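Zinc-finger (Saccharomonospora viridis, PDB 3RMQ) is of unknown function but binds a zinc ion through one histidine and three cysteines and is probably a member of a zinc-finger family. Local coordinates at residues D13-V18 with G57-C62; R6-Q11 with Y19-H24. The protein carries 1 engineered substitution. One frame throughout, in Å; residues are numbered along the deposited sequence. Where two conformers were deposited one is given.

Both interactions hang on one two-stranded antiparallel hairpin, strands 7-12 and 15-20, and their centres lie about 12 Å apart. Along the chain the segments come in the order 6-11, 13-18, 19-24 and then, after a long excursion, 57-62. Interaction 2 pairs the two strands with each other at the open end of the hairpin, whereas interaction 1 joins the second strand to the start of helix 60-69 around the zinc ion. The two meet where the indole of Trp-9 packs on the backbone of Arg-16 and His-17 and on Val-18, and where His-17 O probably accepts a hydrogen bond from Gln-10 N. The hairpin thus presents His-17 to a site completed by residues later in sequence.

Interaction 1 of 2, residues D13-V18 with G57-C62; sequences DGKRHV and GECPVC. With ZN (zinc ion), chain B.
His-17 and the pair Cys-59 and Cys-62 converge on the zinc ion from the two segments. The imidazole binds through ND1, 2.1 Å from the metal, with CG turned anti to its own carbonyl carbon (chi1 -67°). The two thiolates stand differently to that ring: Cys-62 SG lies at its edge, in plane, while Cys-59 SG comes in obliquely, with its CB 3.5 Å from His-17 ND1. CB of Lys-15 rests over one face of the imidazole, offset toward the rim, and the lysine CD packs against Cys-59 CB.

Backbone N-H groups also reach both sulfurs. Val-18 N donates to Cys-62 SG at 3.3 Å. Cys-59, at the N-cap position of helix 60-69, accepts through SG from Cys-62 N, a capping bond that is almost straight at 173°. Such bonds probably offset some of the negative charge on the thiolates. CG2 of Val-18 meets Cys-62 CB beside them.

Before the helix, a single beta bridge couples Arg-16 to Glu-58: Arg-16 N reaches Gly-57 O at 2.9 Å, and Cys-59 N donates to Arg-16 O. The Arg-16 and Glu-58 side chains run side by side, yet their planar ends stand 81° apart. Glu-58 OE2 sits 3.5 Å above the guanidinium plane of Arg-16, over its centre, making a long salt bridge of charge alone, while Arg-16 NH2 bonds to Trp-54 O. One water accepts from Gly-57 N and gives only a weak bond to Gly-14 O.

Cys-36 supplies the fourth ligand. A strand histidine, a loop cysteine and a CxxC pair entering a helix make a zinc site of three cysteines and one histidine, consistent with a structural zinc-finger role.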
loop_
_atom_site.group_PDB
_atom_site.type_symbol
_atom_site.label_atom_id
_atom_site.label_comp_id
_atom_site.label_asym_id
_atom_site.label_seq_id
_atom_site.Cartn_x
_atom_site.Cartn_y
_atom_site.Cartn_z
ATOM N N ASP A 13 10.403 -2.786 -5.019
ATOM C CA ASP A 13 11.149 -2.195 -3.924
ATOM C C ASP A 13 10.800 -2.818 -2.596
ATOM O O ASP A 13 10.683 -2.118 -1.575
ATOM C CB ASP A 13 10.912 -0.693 -3.839
ATOM C CG ASP A 13 12.036 0.004 -3.054
ATOM O OD1 ASP A 13 13.144 -0.591 -2.928
ATOM O OD2 ASP A 13 11.816 1.124 -2.555
ATOM N N GLY A 14 10.660 -4.137 -2.589
ATOM C CA GLY A 14 10.513 -4.866 -1.355
ATOM C C GLY A 14 9.103 -4.981 -0.774
ATOM O O GLY A 14 8.973 -5.553 0.300
ATOM N N LYS A 15 8.073 -4.449 -1.429
ATOM C CA LYS A 15 6.715 -4.680 -0.936
ATOM C C LYS A 15 5.780 -4.921 -2.081
ATOM O O LYS A 15 6.076 -4.567 -3.216
ATOM C CB LYS A 15 6.181 -3.440 -0.190
ATOM C CG LYS A 15 7.128 -2.834 0.903
ATOM C CD LYS A 15 6.478 -1.546 1.458
ATOM C CE LYS A 15 7.416 -0.728 2.355
ATOM N NZ LYS A 15 8.081 0.373 1.587
ATOM N N ARG A 16 4.602 -5.452 -1.784
ATOM C CA ARG A 16 3.598 -5.583 -2.815
ATOM C C ARG A 16 2.708 -4.326 -2.755
ATOM O O ARG A 16 1.954 -4.160 -1.793
ATOM C CB ARG A 16 2.767 -6.862 -2.616
ATOM C CG ARG A 16 2.105 -7.248 -3.927
ATOM C CD ARG A 16 1.136 -8.421 -3.805
ATOM N NE ARG A 16 1.855 -9.649 -3.473
ATOM C CZ ARG A 16 1.300 -10.869 -3.401
ATOM N NH1 ARG A 16 -0.016 -11.022 -3.613
ATOM N NH2 ARG A 16 2.064 -11.939 -3.119
ATOM N N HIS A 17 2.881 -3.404 -3.720
ATOM C CA HIS A 17 2.166 -2.125 -3.688
ATOM C C HIS A 17 0.915 -2.242 -4.524
ATOM O O HIS A 17 0.712 -3.278 -5.186
ATOM C CB HIS A 17 3.041 -0.987 -4.249
ATOM C CG HIS A 17 4.238 -0.674 -3.407
ATOM N ND1 HIS A 17 4.183 0.126 -2.278
ATOM C CD2 HIS A 17 5.531 -1.064 -3.532
ATOM C CE1 HIS A 17 5.403 0.254 -1.777
ATOM N NE2 HIS A 17 6.235 -0.478 -2.513
ATOM N N VAL A 18 0.103 -1.184 -4.514
ATOM C CA VAL A 18 -1.122 -1.120 -5.316
ATOM C C VAL A 18 -0.900 0.062 -6.209
ATOM O O VAL A 18 -0.302 1.089 -5.764
ATOM C CB VAL A 18 -2.395 -0.905 -4.459
ATOM C CG1 VAL A 18 -3.614 -0.672 -5.348
ATOM C CG2 VAL A 18 -2.623 -2.128 -3.571
ATOM N N GLY A 57 6.188 -8.864 1.440
ATOM C CA GLY A 57 4.964 -8.601 2.163
ATOM C C GLY A 57 4.161 -7.486 1.499
ATOM O O GLY A 57 4.740 -6.637 0.815
ATOM N N GLU A 58 2.836 -7.481 1.688
ATOM C CA GLU A 58 2.048 -6.355 1.173
ATOM C C GLU A 58 2.448 -5.015 1.818
ATOM O O GLU A 58 2.780 -4.948 2.999
ATOM C CB GLU A 58 0.557 -6.596 1.398
ATOM C CG GLU A 58 -0.017 -7.615 0.464
ATOM C CD GLU A 58 0.280 -9.061 0.863
ATOM O OE1 GLU A 58 0.357 -9.338 2.087
ATOM O OE2 GLU A 58 0.448 -9.910 -0.063
ATOM N N CYS A 59 2.394 -3.949 1.039
ATOM C CA CYS A 59 2.623 -2.586 1.527
ATOM C C CYS A 59 1.446 -2.215 2.432
ATOM O O CYS A 59 0.297 -2.197 1.985
ATOM C CB CYS A 59 2.690 -1.592 0.332
ATOM S SG CYS A 59 2.773 0.160 0.919
ATOM N N PRO A 60 1.691 -1.981 3.739
ATOM C CA PRO A 60 0.534 -1.687 4.607
ATOM C C PRO A 60 -0.207 -0.435 4.163
ATOM O O PRO A 60 -1.435 -0.363 4.258
ATOM C CB PRO A 60 1.181 -1.440 5.990
ATOM C CG PRO A 60 2.455 -2.265 5.937
ATOM C CD PRO A 60 2.948 -2.084 4.495
ATOM N N VAL A 61 0.527 0.576 3.693
ATOM C CA VAL A 61 -0.127 1.842 3.342
ATOM C C VAL A 61 -1.029 1.683 2.109
ATOM O O VAL A 61 -2.194 2.112 2.097
ATOM C CB VAL A 61 0.940 2.926 3.089
ATOM C CG1 VAL A 61 0.280 4.191 2.617
ATOM C CG2 VAL A 61 1.730 3.160 4.424
ATOM N N CYS A 62 -0.490 1.056 1.077
ATOM C CA CYS A 62 -1.279 0.774 -0.125
ATOM C C CYS A 62 -2.526 -0.076 0.194
ATOM O O CYS A 62 -3.589 0.137 -0.401
ATOM C CB CYS A 62 -0.438 0.007 -1.169
ATOM S SG CYS A 62 0.627 1.039 -2.148
HETATM ZN ZN ZN B . 2.700 1.124 -1.227
HETATM O O HOH W 1 8.617 -8.007 2.623
#

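Interaction 2 of 2, residues R6-Q11 with Y19-H24; sequences RYLWQQ and YDTARH
Arg-6 grips the carboxylate of Asp-20 side-on with two nitrogens, one to each oxygen. NE of Arg-6 donates to OD1 of Asp-20 at 2.7 Å, the oxygen lying in the guanidinium plane, and Arg-6 NH2 reaches Asp-20 OD2 at 2.9 Å. Both oxygens are met on their syn sides, although the two planar groups are turned 41° apart. The arginine first heads off from the other strand, and its bend at chi2 (67°) swings CD back toward the aspartate.

On the other face of the hairpin from Tyr-7 and Asp-20, Leu-8 and Tyr-19 lie side by side, pointing the same way. Leu-8 CB approaches Tyr-19 CE1 at 3.7 Å, its CD1 touches the phenol OH, and its CG meets Thr-21 CG2. Gln-10 CB packs obliquely on the tyrosine ring.

Behind these side chains lies the backbone ladder. Leu-8 and Tyr-19 form an antiparallel hydrogen-bonded pair, with Tyr-19 N to Leu-8 O at 2.8 Å and Leu-8 N to Tyr-19 O at 3.1 Å. Next comes the non-hydrogen-bonded pair Tyr-7 and Asp-20, and then Thr-21 N donates to Arg-6 O.

Farther out, Ala-22 N bonds to Asp-20 OD1 at 3.0 Å, closing an Asx turn. It arrives from the face opposite Arg-6 NE, on the anti side. Tyr-7 sets its OH over the centre of the Arg-6 guanidinium and leans on Leu-66 and Ala-69 of helix 60-69.

With two N-H bonds from Arg-6 and the N-H of Ala-22 gathered on one carboxylate, Asp-20 is probably held ionised, and the ion pair probably helps hold the residue before strand 7-12 to the end of strand 15-20.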
loop_
_atom_site.group_PDB
_atom_site.type_symbol
_atom_site.label_atom_id
_atom_site.label_comp_id
_atom_site.label_asym_id
_atom_site.label_seq_id
_atom_site.Cartn_x
_atom_site.Cartn_y
_atom_site.Cartn_z
ATOM N N ARG A 6 -9.672 -0.965 -11.744
ATOM C CA ARG A 6 -9.128 0.364 -11.462
ATOM C C ARG A 6 -7.815 0.248 -10.708
ATOM O O ARG A 6 -6.902 1.062 -10.923
ATOM C CB ARG A 6 -10.106 1.166 -10.620
ATOM C CG ARG A 6 -9.551 2.544 -10.164
ATOM C CD ARG A 6 -9.342 3.508 -11.379
ATOM N NE ARG A 6 -8.766 4.755 -10.895
ATOM C CZ ARG A 6 -9.453 5.715 -10.261
ATOM N NH1 ARG A 6 -10.787 5.624 -10.088
ATOM N NH2 ARG A 6 -8.811 6.794 -9.839
ATOM N N TYR A 7 -7.720 -0.736 -9.799
ATOM C CA TYR A 7 -6.504 -0.872 -8.986
ATOM C C TYR A 7 -5.953 -2.285 -9.106
ATOM O O TYR A 7 -6.700 -3.258 -9.009
ATOM C CB TYR A 7 -6.818 -0.651 -7.501
ATOM C CG TYR A 7 -7.365 0.735 -7.223
ATOM C CD1 TYR A 7 -6.528 1.848 -7.282
ATOM C CD2 TYR A 7 -8.726 0.932 -6.994
ATOM C CE1 TYR A 7 -7.019 3.119 -7.038
ATOM C CE2 TYR A 7 -9.229 2.208 -6.766
ATOM C CZ TYR A 7 -8.365 3.286 -6.808
ATOM O OH TYR A 7 -8.824 4.569 -6.593
ATOM N N LEU A 8 -4.642 -2.391 -9.201
ATOM C CA LEU A 8 -3.997 -3.722 -9.294
ATOM C C LEU A 8 -2.771 -3.723 -8.390
ATOM O O LEU A 8 -2.247 -2.649 -8.037
ATOM C CB LEU A 8 -3.559 -4.034 -10.728
ATOM C CG LEU A 8 -4.696 -4.300 -11.758
ATOM C CD1 LEU A 8 -4.112 -4.447 -13.102
ATOM C CD2 LEU A 8 -5.503 -5.609 -11.354
ATOM N N TRP A 9 -2.299 -4.918 -8.054
ATOM C CA TRP A 9 -1.112 -5.079 -7.233
ATOM C C TRP A 9 0.130 -5.181 -8.105
ATOM O O TRP A 9 0.053 -5.720 -9.233
ATOM C CB TRP A 9 -1.255 -6.367 -6.355
ATOM C CG TRP A 9 -2.360 -6.231 -5.351
ATOM C CD1 TRP A 9 -3.711 -6.478 -5.547
ATOM C CD2 TRP A 9 -2.224 -5.785 -3.986
ATOM N NE1 TRP A 9 -4.403 -6.199 -4.367
ATOM C CE2 TRP A 9 -3.515 -5.806 -3.402
ATOM C CE3 TRP A 9 -1.122 -5.382 -3.195
ATOM C CZ2 TRP A 9 -3.753 -5.407 -2.051
ATOM C CZ3 TRP A 9 -1.361 -4.998 -1.823
ATOM C CH2 TRP A 9 -2.659 -5.019 -1.293
ATOM N N GLN A 10 1.266 -4.711 -7.576
ATOM C CA GLN A 10 2.550 -4.907 -8.243
ATOM C C GLN A 10 3.675 -4.887 -7.214
ATOM O O GLN A 10 3.774 -3.932 -6.430
ATOM C CB GLN A 10 2.782 -3.794 -9.294
ATOM C CG GLN A 10 4.201 -3.792 -9.914
ATOM C CD GLN A 10 4.495 -5.081 -10.671
ATOM O OE1 GLN A 10 3.712 -5.473 -11.538
ATOM N NE2 GLN A 10 5.604 -5.764 -10.327
ATOM N N GLN A 11 4.499 -5.928 -7.212
ATOM C CA GLN A 11 5.629 -5.985 -6.254
ATOM C C GLN A 11 6.734 -5.067 -6.771
ATOM O O GLN A 11 7.068 -5.070 -7.989
ATOM C CB GLN A 11 6.183 -7.396 -6.136
ATOM C CG GLN A 11 7.348 -7.483 -5.091
ATOM C CD GLN A 11 7.768 -8.892 -4.852
ATOM O OE1 GLN A 11 7.108 -9.630 -4.100
ATOM N NE2 GLN A 11 8.842 -9.320 -5.523
ATOM N N TYR A 19 -1.338 -0.035 -7.460
ATOM C CA TYR A 19 -1.283 1.159 -8.309
ATOM C C TYR A 19 -2.636 1.428 -8.989
ATOM O O TYR A 19 -3.481 0.520 -9.137
ATOM C CB TYR A 19 -0.133 1.064 -9.339
ATOM C CG TYR A 19 -0.333 0.057 -10.421
ATOM C CD1 TYR A 19 -0.102 -1.304 -10.195
ATOM C CD2 TYR A 19 -0.760 0.446 -11.687
ATOM C CE1 TYR A 19 -0.323 -2.246 -11.192
ATOM C CE2 TYR A 19 -0.986 -0.487 -12.692
ATOM C CZ TYR A 19 -0.754 -1.829 -12.440
ATOM O OH TYR A 19 -0.968 -2.750 -13.440
ATOM N N ASP A 20 -2.824 2.684 -9.383
ATOM C CA ASP A 20 -4.034 3.142 -10.090
ATOM C C ASP A 20 -3.786 2.896 -11.595
ATOM O O ASP A 20 -2.882 3.526 -12.210
ATOM C CB ASP A 20 -4.197 4.632 -9.803
ATOM C CG ASP A 20 -5.516 5.195 -10.299
ATOM O OD1 ASP A 20 -6.085 4.601 -11.251
ATOM O OD2 ASP A 20 -5.982 6.233 -9.744
ATOM N N THR A 21 -4.556 1.994 -12.196
ATOM C CA THR A 21 -4.286 1.581 -13.576
ATOM C C THR A 21 -4.771 2.676 -14.530
ATOM O O THR A 21 -4.559 2.550 -15.735
ATOM C CB THR A 21 -5.042 0.293 -13.951
ATOM O OG1 THR A 21 -6.454 0.580 -13.968
ATOM C CG2 THR A 21 -4.756 -0.845 -12.903
ATOM N N ALA A 22 -5.453 3.708 -14.004
ATOM C CA ALA A 22 -5.819 4.880 -14.854
ATOM C C ALA A 22 -4.652 5.851 -14.926
ATOM O O ALA A 22 -4.708 6.813 -15.701
ATOM C CB ALA A 22 -7.015 5.613 -14.303
ATOM N N ARG A 23 -3.620 5.625 -14.107
ATOM C CA ARG A 23 -2.472 6.539 -14.039
ATOM C C ARG A 23 -1.174 5.906 -14.533
ATOM O O ARG A 23 -0.330 6.591 -15.097
ATOM C CB ARG A 23 -2.243 7.042 -12.611
ATOM C CG ARG A 23 -3.348 7.907 -12.016
ATOM C CD ARG A 23 -3.080 8.053 -10.504
ATOM N NE ARG A 23 -3.975 8.943 -9.764
ATOM C CZ ARG A 23 -4.020 10.265 -9.914
ATOM N NH1 ARG A 23 -3.271 10.852 -10.843
ATOM N NH2 ARG A 23 -4.839 10.999 -9.163
ATOM N N HIS A 24 -1.006 4.605 -14.321
ATOM C CA HIS A 24 0.234 3.941 -14.681
ATOM C C HIS A 24 0.035 2.639 -15.425
ATOM O O HIS A 24 -0.949 1.931 -15.197
ATOM C CB HIS A 24 1.074 3.650 -13.437
ATOM C CG HIS A 24 1.362 4.863 -12.627
ATOM N ND1 HIS A 24 2.373 5.744 -12.950
ATOM C CD2 HIS A 24 0.747 5.372 -11.532
ATOM C CE1 HIS A 24 2.382 6.732 -12.067
ATOM N NE2 HIS A 24 1.405 6.531 -11.200
#